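Local coordinates for tail fiber protein (Pseudomonas aeruginosa, PDB 6CL6) that forms the trimeric receptor-binding fiber of the R2 pyocin, a contractile injection system, and probably attaches the particle to the surface of target bacteria, at residues 86-91 and 115-120; 163-168 and 192-197; 226-229 and 233-236. One frame throughout, in Å; residues are numbered along the deposited sequence.

Contact 1. Residues 86-91 and 115-120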
ATOM      1  N   ALA A  86     -17.935  59.361  38.738  1.00  9.98           N
ATOM      2  CA  ALA A  86     -19.207  58.792  38.304  1.00 10.16           C
ATOM      3  C   ALA A  86     -19.060  57.431  37.645  1.00 10.55           C
ATOM      4  O   ALA A  86     -18.056  57.117  37.022  1.00 12.98           O
ATOM      5  CB  ALA A  86     -19.921  59.756  37.320  1.00 12.36           C
ATOM      6  N   SER A  87     -20.118  56.650  37.766  1.00 12.91           N
ATOM      7  CA  SER A  87     -20.316  55.436  36.991  1.00  8.72           C
ATOM      8  C   SER A  87     -21.520  55.654  36.099  1.00 11.45           C
ATOM      9  O   SER A  87     -22.483  56.289  36.520  1.00  9.11           O
ATOM     10  CB  SER A  87     -20.537  54.254  37.935  1.00  8.49           C
ATOM     11  OG  SER A  87     -21.037  53.148  37.264  1.00 14.29           O
ATOM     12  N   GLN A  88     -21.443  55.173  34.860  1.00  9.75           N
ATOM     13  CA  GLN A  88     -22.539  55.304  33.920  1.00 10.41           C
ATOM     14  C   GLN A  88     -22.877  53.996  33.233  1.00 11.83           C
ATOM     15  O   GLN A  88     -21.995  53.211  32.857  1.00  9.01           O
ATOM     16  CB  GLN A  88     -22.232  56.368  32.850  1.00 12.23           C
ATOM     17  CG  GLN A  88     -22.229  57.761  33.396  1.00  8.20           C
ATOM     18  CD  GLN A  88     -22.046  58.774  32.289  1.00 10.33           C
ATOM     19  OE1 GLN A  88     -21.414  58.485  31.253  1.00  9.25           O
ATOM     20  NE2 GLN A  88     -22.608  59.951  32.486  1.00 10.95           N
ATOM     21  N   ILE A  89     -24.186  53.768  33.117  1.00 11.03           N
ATOM     22  CA  ILE A  89     -24.758  52.630  32.418  1.00  7.43           C
ATOM     23  C   ILE A  89     -25.589  53.158  31.261  1.00  9.90           C
ATOM     24  O   ILE A  89     -26.506  53.961  31.472  1.00 12.59           O
ATOM     25  CB  ILE A  89     -25.652  51.775  33.341  1.00 10.97           C
ATOM     26  CG1 ILE A  89     -24.856  51.236  34.512  1.00 14.98           C
ATOM     27  CG2 ILE A  89     -26.333  50.679  32.526  1.00 11.13           C
ATOM     28  CD1 ILE A  89     -25.696  50.724  35.620  1.00 11.05           C
ATOM     29  N   ALA A  90     -25.300  52.683  30.058  1.00 13.68           N
ATOM     30  CA  ALA A  90     -25.980  53.116  28.848  1.00 11.56           C
ATOM     31  C   ALA A  90     -26.795  51.958  28.293  1.00 13.19           C
ATOM     32  O   ALA A  90     -26.279  50.832  28.157  1.00 12.02           O
ATOM     33  CB  ALA A  90     -24.975  53.639  27.816  1.00 11.43           C
ATOM     34  N   THR A  91     -28.058  52.228  27.975  1.00  9.25           N
ATOM     35  CA  THR A  91     -28.928  51.248  27.349  1.00  7.59           C
ATOM     36  C   THR A  91     -29.552  51.875  26.110  1.00 20.61           C
ATOM     37  O   THR A  91     -29.811  53.078  26.072  1.00 10.02           O
ATOM     38  CB  THR A  91     -30.000  50.754  28.305  1.00 11.37           C
ATOM     39  OG1 THR A  91     -30.678  51.888  28.885  1.00  8.08           O
ATOM     40  CG2 THR A  91     -29.347  49.931  29.417  1.00 11.88           C
ATOM     41  N   LEU A 115     -13.131  56.556  31.392  1.00 17.93           N
ATOM     42  CA  LEU A 115     -12.606  55.397  30.680  1.00 12.16           C
ATOM     43  C   LEU A 115     -13.525  55.047  29.525  1.00 17.46           C
ATOM     44  O   LEU A 115     -14.661  55.518  29.459  1.00 17.13           O
ATOM     45  CB  LEU A 115     -12.456  54.245  31.624  1.00  9.27           C
ATOM     46  CG  LEU A 115     -11.655  54.468  32.890  1.00 17.39           C
ATOM     47  CD1 LEU A 115     -11.503  53.156  33.644  1.00 21.23           C
ATOM     48  CD2 LEU A 115     -10.273  55.101  32.573  1.00 16.61           C
ATOM     49  N   PRO A 116     -13.045  54.272  28.547  1.00 20.84           N
ATOM     50  CA  PRO A 116     -13.902  53.913  27.419  1.00 20.94           C
ATOM     51  C   PRO A 116     -15.064  53.040  27.854  1.00 10.47           C
ATOM     52  O   PRO A 116     -14.993  52.286  28.833  1.00 16.89           O
ATOM     53  CB  PRO A 116     -12.964  53.132  26.480  1.00 25.45           C
ATOM     54  CG  PRO A 116     -11.596  53.469  26.927  1.00 25.25           C
ATOM     55  CD  PRO A 116     -11.690  53.714  28.397  1.00 17.29           C
ATOM     56  N   TRP A 117     -16.158  53.137  27.093  1.00 12.97           N
ATOM     57  CA  TRP A 117     -17.305  52.285  27.356  1.00  8.61           C
ATOM     58  C   TRP A 117     -16.956  50.813  27.160  1.00 14.57           C
ATOM     59  O   TRP A 117     -16.251  50.435  26.220  1.00 12.06           O
ATOM     60  CB  TRP A 117     -18.444  52.666  26.417  1.00 11.36           C
ATOM     61  CG  TRP A 117     -19.076  53.949  26.665  1.00 17.15           C
ATOM     62  CD1 TRP A 117     -18.807  55.116  26.047  1.00 12.61           C
ATOM     63  CD2 TRP A 117     -20.128  54.219  27.604  1.00 10.97           C
ATOM     64  NE1 TRP A 117     -19.616  56.104  26.524  1.00 15.39           N
ATOM     65  CE2 TRP A 117     -20.448  55.578  27.482  1.00 11.11           C
ATOM     66  CE3 TRP A 117     -20.809  53.447  28.536  1.00 10.64           C
ATOM     67  CZ2 TRP A 117     -21.416  56.184  28.244  1.00  8.46           C
ATOM     68  CZ3 TRP A 117     -21.793  54.053  29.300  1.00 11.36           C
ATOM     69  CH2 TRP A 117     -22.075  55.418  29.154  1.00  8.23           C
ATOM     70  N   GLN A 118     -17.460  49.980  28.060  1.00 14.73           N
ATOM     71  CA  GLN A 118     -17.331  48.540  27.974  1.00 12.83           C
ATOM     72  C   GLN A 118     -18.711  47.944  27.720  1.00 18.23           C
ATOM     73  O   GLN A 118     -19.715  48.331  28.340  1.00 12.65           O
ATOM     74  CB  GLN A 118     -16.745  47.989  29.272  1.00 11.53           C
ATOM     75  CG  GLN A 118     -16.726  46.477  29.436  1.00 16.75           C
ATOM     76  CD  GLN A 118     -15.823  45.764  28.444  1.00 19.15           C
ATOM     77  OE1 GLN A 118     -16.153  45.620  27.276  1.00 32.12           O
ATOM     78  NE2 GLN A 118     -14.647  45.381  28.895  1.00 33.88           N
ATOM     79  N   ARG A 119     -18.773  46.995  26.810  1.00 11.91           N
ATOM     80  CA  ARG A 119     -20.051  46.406  26.468  1.00 10.74           C
ATOM     81  C   ARG A 119     -20.479  45.388  27.515  1.00  8.72           C
ATOM     82  O   ARG A 119     -19.661  44.613  28.006  1.00 12.06           O
ATOM     83  CB  ARG A 119     -19.980  45.693  25.110  1.00 20.13           C
ATOM     84  CG  ARG A 119     -21.326  45.208  24.689  1.00 17.97           C
ATOM     85  CD  ARG A 119     -21.523  45.389  23.227  1.00 30.19           C
ATOM     86  NE  ARG A 119     -22.800  44.838  22.794  1.00 18.98           N
ATOM     87  CZ  ARG A 119     -23.058  44.481  21.541  1.00 16.32           C
ATOM     88  NH1 ARG A 119     -22.111  44.616  20.628  1.00 18.74           N
ATOM     89  NH2 ARG A 119     -24.249  43.984  21.207  1.00 20.45           N
ATOM     90  N   CYS A 120     -21.787  45.372  27.822  1.00 12.08           N
ATOM     91  CA  CYS A 120     -22.340  44.443  28.789  1.00  8.72           C
ATOM     92  C   CYS A 120     -23.169  43.337  28.170  1.00 12.55           C
ATOM     93  O   CYS A 120     -23.013  42.181  28.556  1.00 27.79           O
ATOM     94  CB  CYS A 120     -23.195  45.201  29.812  1.00 15.33           C
ATOM     95  SG  CYS A 120     -22.240  46.364  30.788  1.00 20.23           S
TER
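The indole of Trp117 reaches up to strand 85-92 with its six-membered ring foremost and meets two residues that point the same way from that strand, Gln88 and Ala90. Its closest approach is made by CZ3, which lies 3.5 Å from CB of Ala90, with CH2 of the same ring 3.7 Å from that methyl. The methyl meets the ring obliquely, and so does the backbone of Gln88, whose O is 3.7 Å from Trp117 CZ3. Beside it the side chain of Gln88 runs out past the ring at a slant. Its CG stands beside the backbone N (chi1 -70°) and the chain is extended beyond CG, which carries the amide to the far end of the indole, where OE1 is 3.8 Å from Trp117 CH2. Amide and indole planes are 19° apart, so the two flat groups are turned nearly parallel.

The polar ends are satisfied by other parts of the chain. Gln88 OE1 accepts a hydrogen bond from Arg102 NE, while NE2 binds Ser76 OG and Pro50 O, which together fix the rotation of the amide; Trp117 NE1 is held by Asn64 O. The indole is thus held by a hydrogen bond at its pyrrole side, while its benzene side meets the Ala90 methyl and the oxygens of Gln88. Strand 99-104 lies between the partners in sheet order, and Trp117 also touches its Tyr100 and Arg102, spanning that strand to reach the next. This is tryptophan packing across one face of an antiparallel beta-sheet, here the five-stranded sheet of strands 57-60 to 118-119.

Contact 2. Residues 163-168 and 192-197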
ATOM      1  N   TYR A 163     -19.469  27.058   0.787  1.00  9.63           N
ATOM      2  CA  TYR A 163     -19.425  25.974   1.758  1.00 13.31           C
ATOM      3  C   TYR A 163     -18.310  25.017   1.333  1.00 16.43           C
ATOM      4  O   TYR A 163     -18.097  24.810   0.130  1.00 15.19           O
ATOM      5  CB  TYR A 163     -20.749  25.225   1.820  1.00 14.71           C
ATOM      6  CG  TYR A 163     -21.882  25.933   2.540  1.00  8.10           C
ATOM      7  CD1 TYR A 163     -22.556  26.984   1.935  1.00 12.13           C
ATOM      8  CD2 TYR A 163     -22.275  25.535   3.810  1.00 20.22           C
ATOM      9  CE1 TYR A 163     -23.605  27.613   2.580  1.00 12.20           C
ATOM     10  CE2 TYR A 163     -23.326  26.162   4.469  1.00 16.92           C
ATOM     11  CZ  TYR A 163     -23.985  27.202   3.837  1.00 16.98           C
ATOM     12  OH  TYR A 163     -25.046  27.831   4.478  1.00 14.45           O
ATOM     13  N   PRO A 164     -17.564  24.447   2.280  1.00 11.83           N
ATOM     14  CA  PRO A 164     -16.476  23.538   1.889  1.00  9.34           C
ATOM     15  C   PRO A 164     -16.948  22.180   1.443  1.00 11.14           C
ATOM     16  O   PRO A 164     -16.194  21.457   0.780  1.00 11.36           O
ATOM     17  CB  PRO A 164     -15.624  23.428   3.164  1.00  7.93           C
ATOM     18  CG  PRO A 164     -16.586  23.666   4.284  1.00  9.28           C
ATOM     19  CD  PRO A 164     -17.620  24.663   3.729  1.00 10.62           C
ATOM     20  N   ILE A 165     -18.169  21.811   1.804  1.00 14.04           N
ATOM     21  CA  ILE A 165     -18.754  20.505   1.502  1.00  8.50           C
ATOM     22  C   ILE A 165     -20.257  20.732   1.524  1.00 11.39           C
ATOM     23  O   ILE A 165     -20.762  21.607   2.245  1.00 15.09           O
ATOM     24  CB  ILE A 165     -18.301  19.444   2.533  1.00 10.32           C
ATOM     25  CG1 ILE A 165     -18.774  18.049   2.155  1.00 15.23           C
ATOM     26  CG2 ILE A 165     -18.825  19.829   3.948  1.00 11.64           C
ATOM     27  CD1 ILE A 165     -17.965  17.457   0.992  1.00 11.69           C
ATOM     28  N   VAL A 166     -20.973  19.984   0.711  1.00 12.66           N
ATOM     29  CA  VAL A 166     -22.436  20.086   0.714  1.00 12.98           C
ATOM     30  C   VAL A 166     -22.967  19.237   1.852  1.00 16.27           C
ATOM     31  O   VAL A 166     -23.299  18.057   1.663  1.00 12.41           O
ATOM     32  CB  VAL A 166     -23.038  19.696  -0.640  1.00 20.11           C
ATOM     33  CG1 VAL A 166     -24.568  19.796  -0.607  1.00 14.89           C
ATOM     34  CG2 VAL A 166     -22.479  20.608  -1.714  1.00 24.48           C
ATOM     35  N   ARG A 167     -23.005  19.831   3.060  1.00 14.26           N
ATOM     36  CA  ARG A 167     -23.444  19.153   4.264  1.00 14.19           C
ATOM     37  C   ARG A 167     -23.901  20.193   5.267  1.00 14.03           C
ATOM     38  O   ARG A 167     -23.301  21.269   5.380  1.00  8.99           O
ATOM     39  CB  ARG A 167     -22.340  18.310   4.936  1.00 16.96           C
ATOM     40  CG  ARG A 167     -21.797  17.177   4.164  1.00 21.10           C
ATOM     41  CD  ARG A 167     -22.695  15.955   4.196  1.00 18.34           C
ATOM     42  NE  ARG A 167     -21.923  14.748   3.798  1.00 17.74           N
ATOM     43  CZ  ARG A 167     -21.493  14.519   2.571  1.00 19.14           C
ATOM     44  NH1 ARG A 167     -21.704  15.397   1.612  1.00 23.44           N
ATOM     45  NH2 ARG A 167     -20.811  13.420   2.297  1.00 30.81           N
ATOM     46  N   ALA A 168     -24.955  19.865   6.012  1.00 12.04           N
ATOM     47  CA  ALA A 168     -25.240  20.589   7.247  1.00 13.14           C
ATOM     48  C   ALA A 168     -23.988  20.593   8.125  1.00 12.18           C
ATOM     49  O   ALA A 168     -23.148  19.695   8.048  1.00 13.53           O
ATOM     50  CB  ALA A 168     -26.408  19.923   7.965  1.00 13.15           C
ATOM     51  N   SER A 192     -15.880  15.855   7.259  1.00 10.33           N
ATOM     52  CA  SER A 192     -14.586  16.301   7.769  1.00 15.51           C
ATOM     53  C   SER A 192     -14.770  17.627   8.506  1.00  9.57           C
ATOM     54  O   SER A 192     -15.893  18.021   8.825  1.00 14.72           O
ATOM     55  CB  SER A 192     -13.542  16.442   6.667  1.00 24.31           C
ATOM     56  OG  SER A 192     -12.263  16.506   7.284  1.00 16.30           O
ATOM     57  N   PHE A 193     -13.645  18.258   8.812  1.00  8.31           N
ATOM     58  CA  PHE A 193     -13.498  19.525   9.535  1.00 15.52           C
ATOM     59  C   PHE A 193     -12.614  20.372   8.642  1.00  8.46           C
ATOM     60  O   PHE A 193     -11.598  19.873   8.135  1.00 12.41           O
ATOM     61  CB  PHE A 193     -12.871  19.277  10.915  1.00 15.39           C
ATOM     62  CG  PHE A 193     -12.907  20.464  11.852  1.00 16.04           C
ATOM     63  CD1 PHE A 193     -12.062  21.535  11.697  1.00 17.00           C
ATOM     64  CD2 PHE A 193     -13.791  20.457  12.932  1.00 18.88           C
ATOM     65  CE1 PHE A 193     -12.126  22.622  12.588  1.00 11.89           C
ATOM     66  CE2 PHE A 193     -13.829  21.516  13.814  1.00 33.77           C
ATOM     67  CZ  PHE A 193     -12.987  22.588  13.636  1.00 19.47           C
ATOM     68  N   TYR A 194     -13.046  21.608   8.354  1.00 11.41           N
ATOM     69  CA  TYR A 194     -12.405  22.466   7.374  1.00  8.00           C
ATOM     70  C   TYR A 194     -12.016  23.808   7.958  1.00 12.88           C
ATOM     71  O   TYR A 194     -12.689  24.303   8.861  1.00  8.64           O
ATOM     72  CB  TYR A 194     -13.346  22.774   6.203  1.00  8.74           C
ATOM     73  CG  TYR A 194     -13.749  21.562   5.375  1.00  7.38           C
ATOM     74  CD1 TYR A 194     -14.748  20.691   5.814  1.00  9.41           C
ATOM     75  CD2 TYR A 194     -13.154  21.309   4.186  1.00  8.47           C
ATOM     76  CE1 TYR A 194     -15.106  19.620   5.077  1.00 12.31           C
ATOM     77  CE2 TYR A 194     -13.522  20.234   3.417  1.00  8.55           C
ATOM     78  CZ  TYR A 194     -14.493  19.390   3.866  1.00 13.91           C
ATOM     79  OH  TYR A 194     -14.868  18.301   3.092  1.00 15.94           O
ATOM     80  N   PHE A 195     -10.987  24.436   7.372  1.00  7.78           N
ATOM     81  CA  PHE A 195     -10.636  25.776   7.815  1.00  9.35           C
ATOM     82  C   PHE A 195     -10.113  26.631   6.653  1.00 11.01           C
ATOM     83  O   PHE A 195      -9.553  26.130   5.676  1.00  9.99           O
ATOM     84  CB  PHE A 195      -9.643  25.723   8.993  1.00 28.03           C
ATOM     85  CG  PHE A 195      -8.410  24.986   8.707  1.00 25.63           C
ATOM     86  CD1 PHE A 195      -8.348  23.608   8.864  1.00 36.30           C
ATOM     87  CD2 PHE A 195      -7.270  25.662   8.273  1.00 24.65           C
ATOM     88  CE1 PHE A 195      -7.158  22.909   8.561  1.00 28.16           C
ATOM     89  CE2 PHE A 195      -6.088  24.986   7.990  1.00 29.79           C
ATOM     90  CZ  PHE A 195      -6.032  23.602   8.126  1.00 29.95           C
ATOM     91  N   ARG A 196     -10.313  27.942   6.765  1.00  8.22           N
ATOM     92  CA  ARG A 196      -9.786  28.874   5.784  1.00 13.10           C
ATOM     93  C   ARG A 196      -9.709  30.260   6.419  1.00 13.68           C
ATOM     94  O   ARG A 196     -10.184  30.495   7.542  1.00  9.72           O
ATOM     95  CB  ARG A 196     -10.622  28.910   4.496  1.00 12.10           C
ATOM     96  CG  ARG A 196     -11.947  29.665   4.625  1.00  7.65           C
ATOM     97  CD  ARG A 196     -12.728  29.769   3.316  1.00 13.13           C
ATOM     98  NE  ARG A 196     -13.996  30.488   3.528  1.00 15.77           N
ATOM     99  CZ  ARG A 196     -14.691  31.102   2.583  1.00 10.17           C
ATOM    100  NH1 ARG A 196     -14.273  31.099   1.317  1.00 13.40           N
ATOM    101  NH2 ARG A 196     -15.819  31.744   2.893  1.00  9.31           N
ATOM    102  N   CYS A 197      -9.106  31.186   5.674  1.00 12.12           N
ATOM    103  CA  CYS A 197      -8.917  32.566   6.104  1.00 15.03           C
ATOM    104  C   CYS A 197      -9.061  33.528   4.935  1.00 13.31           C
ATOM    105  O   CYS A 197      -8.475  33.297   3.858  1.00 15.44           O
ATOM    106  CB  CYS A 197      -7.515  32.758   6.710  1.00  8.43           C
ATOM    107  SG  CYS A 197      -7.133  34.419   7.337  1.00 12.90           S
TER
HETATM  108  O   HOH W   1     -14.840  18.941   0.452  1.00 13.40           O
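The phenol ring of Tyr194 carries Pro164 on one face, in a CH-pi contact in which CB sits 3.6 Å from the ring centroid and 22° off the normal. The proline is displaced toward the rim at the root of the ring, its CB lying 3.4 Å from Tyr194 CD2, and CG of the pyrrolidine follows over the CG-CD1 side. Ile165 comes in at the other end of the phenol: its CG2 approaches obliquely, 3.9 Å from Tyr194 CE1, while CB and CD1 lie against the hydroxyl. The isoleucine chain runs at about a right angle to the tyrosine. With CG1 anti to the backbone N (chi1 -174°), CD1 can come within 3.8 Å of Tyr194 OH.

A water links the Pro164 carbonyl to the hydroxyl, donating to Pro164 O at 2.9 Å and to Tyr194 OH at 2.7 Å. The same OH is hydrogen-bonded to Glu191 OE1, with a weak further bond from Arg208 NE, so the phenol oxygen is tied to the loop just before its own strand as well as to the water. The loop carrying Pro164 turns sharply after Ile165, in an inverse gamma turn at Val166, and the next residue, Arg167, is salt-bridged through NE to Asp189.

The proline and isoleucine belong to the loop that leaves helix 154-159 and enters strand 169-177. Tyr194 projects from strand 193-199, between strands 180-187 and 202-208 in the mixed sheet, and Trp206 of the latter strand touches both Pro164 and Tyr194.

Contact 3. Residues 226-229 and 233-236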
ATOM      1  N   PHE A 226       8.442  -3.195   0.384  1.00 24.02           N
ATOM      2  CA  PHE A 226       8.494  -3.278  -1.073  1.00 22.22           C
ATOM      3  C   PHE A 226       9.757  -4.032  -1.472  1.00 28.77           C
ATOM      4  O   PHE A 226      10.842  -3.453  -1.581  1.00 24.63           O
ATOM      5  CB  PHE A 226       8.461  -1.891  -1.693  1.00 24.20           C
ATOM      6  CG  PHE A 226       8.488  -1.885  -3.188  1.00 28.05           C
ATOM      7  CD1 PHE A 226       7.568  -2.618  -3.918  1.00 27.22           C
ATOM      8  CD2 PHE A 226       9.410  -1.117  -3.874  1.00 23.55           C
ATOM      9  CE1 PHE A 226       7.581  -2.591  -5.283  1.00 30.10           C
ATOM     10  CE2 PHE A 226       9.424  -1.096  -5.255  1.00 25.24           C
ATOM     11  CZ  PHE A 226       8.503  -1.833  -5.960  1.00 26.11           C
ATOM     12  N   TYR A 227       9.618  -5.341  -1.657  1.00 25.58           N
ATOM     13  CA  TYR A 227      10.751  -6.142  -2.112  1.00 33.62           C
ATOM     14  C   TYR A 227      10.256  -7.476  -2.644  1.00 33.83           C
ATOM     15  O   TYR A 227       9.139  -7.909  -2.352  1.00 21.29           O
ATOM     16  CB  TYR A 227      11.786  -6.342  -0.988  1.00 28.11           C
ATOM     17  CG  TYR A 227      11.244  -6.905   0.301  1.00 34.40           C
ATOM     18  CD1 TYR A 227      10.742  -6.069   1.290  1.00 28.90           C
ATOM     19  CD2 TYR A 227      11.266  -8.271   0.555  1.00 32.43           C
ATOM     20  CE1 TYR A 227      10.257  -6.568   2.458  1.00 20.95           C
ATOM     21  CE2 TYR A 227      10.779  -8.784   1.736  1.00 45.78           C
ATOM     22  CZ  TYR A 227      10.277  -7.923   2.683  1.00 48.34           C
ATOM     23  OH  TYR A 227       9.797  -8.425   3.857  1.00 30.44           O
ATOM     24  N   TRP A 228      11.138  -8.139  -3.403  1.00 26.77           N
ATOM     25  CA  TRP A 228      10.787  -9.336  -4.164  1.00 30.60           C
ATOM     26  C   TRP A 228      10.117 -10.417  -3.323  1.00 21.22           C
ATOM     27  O   TRP A 228       9.023 -10.890  -3.657  1.00 25.52           O
ATOM     28  CB  TRP A 228      12.065  -9.863  -4.822  1.00 39.45           C
ATOM     29  CG  TRP A 228      11.938 -11.191  -5.454  1.00 36.96           C
ATOM     30  CD1 TRP A 228      12.320 -12.393  -4.922  1.00 42.36           C
ATOM     31  CD2 TRP A 228      11.401 -11.474  -6.749  1.00 29.37           C
ATOM     32  NE1 TRP A 228      12.046 -13.410  -5.811  1.00 35.61           N
ATOM     33  CE2 TRP A 228      11.487 -12.871  -6.943  1.00 36.19           C
ATOM     34  CE3 TRP A 228      10.859 -10.690  -7.762  1.00 40.84           C
ATOM     35  CZ2 TRP A 228      11.046 -13.490  -8.106  1.00 27.88           C
ATOM     36  CZ3 TRP A 228      10.423 -11.314  -8.923  1.00 25.16           C
ATOM     37  CH2 TRP A 228      10.530 -12.698  -9.088  1.00 38.65           C
ATOM     38  N   ASN A 229      10.784 -10.865  -2.253  1.00 20.27           N
ATOM     39  CA  ASN A 229      10.226 -11.936  -1.430  1.00 38.47           C
ATOM     40  C   ASN A 229       8.859 -11.579  -0.837  1.00 29.69           C
ATOM     41  O   ASN A 229       8.046 -12.472  -0.562  1.00 32.99           O
ATOM     42  CB  ASN A 229      11.197 -12.290  -0.302  1.00 46.74           C
ATOM     43  CG  ASN A 229      12.359 -13.119  -0.780  1.00 65.20           C
ATOM     44  OD1 ASN A 229      12.235 -13.876  -1.748  1.00 30.83           O
ATOM     45  ND2 ASN A 229      13.503 -12.967  -0.126  1.00 48.13           N
ATOM     46  N   GLY A 233       1.891 -13.626  -5.240  1.00 29.54           N
ATOM     47  CA  GLY A 233       1.434 -14.032  -6.548  1.00 32.60           C
ATOM     48  C   GLY A 233       2.514 -14.412  -7.525  1.00 32.33           C
ATOM     49  O   GLY A 233       2.207 -14.635  -8.698  1.00 32.34           O
ATOM     50  N   LYS A 234       3.766 -14.473  -7.100  1.00 25.61           N
ATOM     51  CA  LYS A 234       4.833 -14.761  -8.042  1.00 44.03           C
ATOM     52  C   LYS A 234       4.714 -16.201  -8.533  1.00 32.23           C
ATOM     53  O   LYS A 234       4.412 -17.106  -7.745  1.00 26.76           O
ATOM     54  CB  LYS A 234       6.197 -14.530  -7.400  1.00 23.44           C
ATOM     55  CG  LYS A 234       6.412 -13.104  -6.922  1.00 32.67           C
ATOM     56  CD  LYS A 234       7.879 -12.817  -6.593  1.00 24.68           C
ATOM     57  CE  LYS A 234       8.391 -13.690  -5.449  1.00 24.55           C
ATOM     58  NZ  LYS A 234       7.640 -13.516  -4.170  1.00 25.45           N
ATOM     59  N   PRO A 235       4.921 -16.446  -9.821  1.00 31.34           N
ATOM     60  CA  PRO A 235       4.856 -17.828 -10.325  1.00 26.59           C
ATOM     61  C   PRO A 235       5.992 -18.674  -9.794  1.00 23.77           C
ATOM     62  O   PRO A 235       7.061 -18.177  -9.424  1.00 32.43           O
ATOM     63  CB  PRO A 235       4.960 -17.666 -11.842  1.00 29.13           C
ATOM     64  CG  PRO A 235       5.722 -16.406 -12.027  1.00 39.94           C
ATOM     65  CD  PRO A 235       5.283 -15.489 -10.878  1.00 28.27           C
ATOM     66  N   ALA A 236       5.752 -19.990  -9.787  1.00 39.05           N
ATOM     67  CA  ALA A 236       6.787 -20.928  -9.374  1.00 54.49           C
ATOM     68  C   ALA A 236       7.901 -21.006 -10.407  1.00 35.81           C
ATOM     69  O   ALA A 236       9.076 -21.153 -10.048  1.00 32.41           O
ATOM     70  CB  ALA A 236       6.174 -22.315  -9.146  1.00 48.50           C
TER
HETATM   71  O   HOH W   2       9.903 -15.235  -2.732  1.00 42.36           O
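Lys234 folds its aliphatic chain over one face of the Trp228 indole, a CH-pi and cation-pi arrangement within a loop segment of the trimeric fiber that links strands 202-208 and 245-246. The indole is set by CG anti to the backbone N (chi1 171°), which leaves the ring beside its own carbonyl. The lysine starts out nearly extended and then bends at both chi3 and chi4. CD thereby comes to rest over the six-membered ring, 3.4 Å from its centroid, and CE follows across the shared bond, 3.5 Å from Trp228 CE2. The ammonium stands over the pyrrole ring, with Lys234 NZ 4.7 Å from the centroid of the five-membered ring of Trp228 and 9° from its normal.

Several acceptors grip the charge. Leu231 O, between the two segments in sequence, takes one hydrogen bond, and a water bridges NZ to Asn229 OD1. Trp228 of a second subunit packs against Trp228, Lys234 and Pro235 of this chain. Within the chain, a further acceptor is Trp228 O, which receives Lys234 NZ at 3.0 Å, 29° from the carbonyl plane.

The three contacts follow one another along the chain, each complete before the next begins. Their centres are spread along an elongated molecule, about 39 Å from contact 1 to contact 2, 44 Å from contact 2 to contact 3 and 79 Å from contact 1 to contact 3, and no two touch. Contact 1 belongs to the antiparallel sheet that includes strands 85-92 and 118-119, contact 2 to the separate mixed sheet containing strand 193-199, and contact 3 to the loop region after that sheet. All three touch the third subunit, consistent with a fiber built from successive modules, each meeting its counterparts in the trimer.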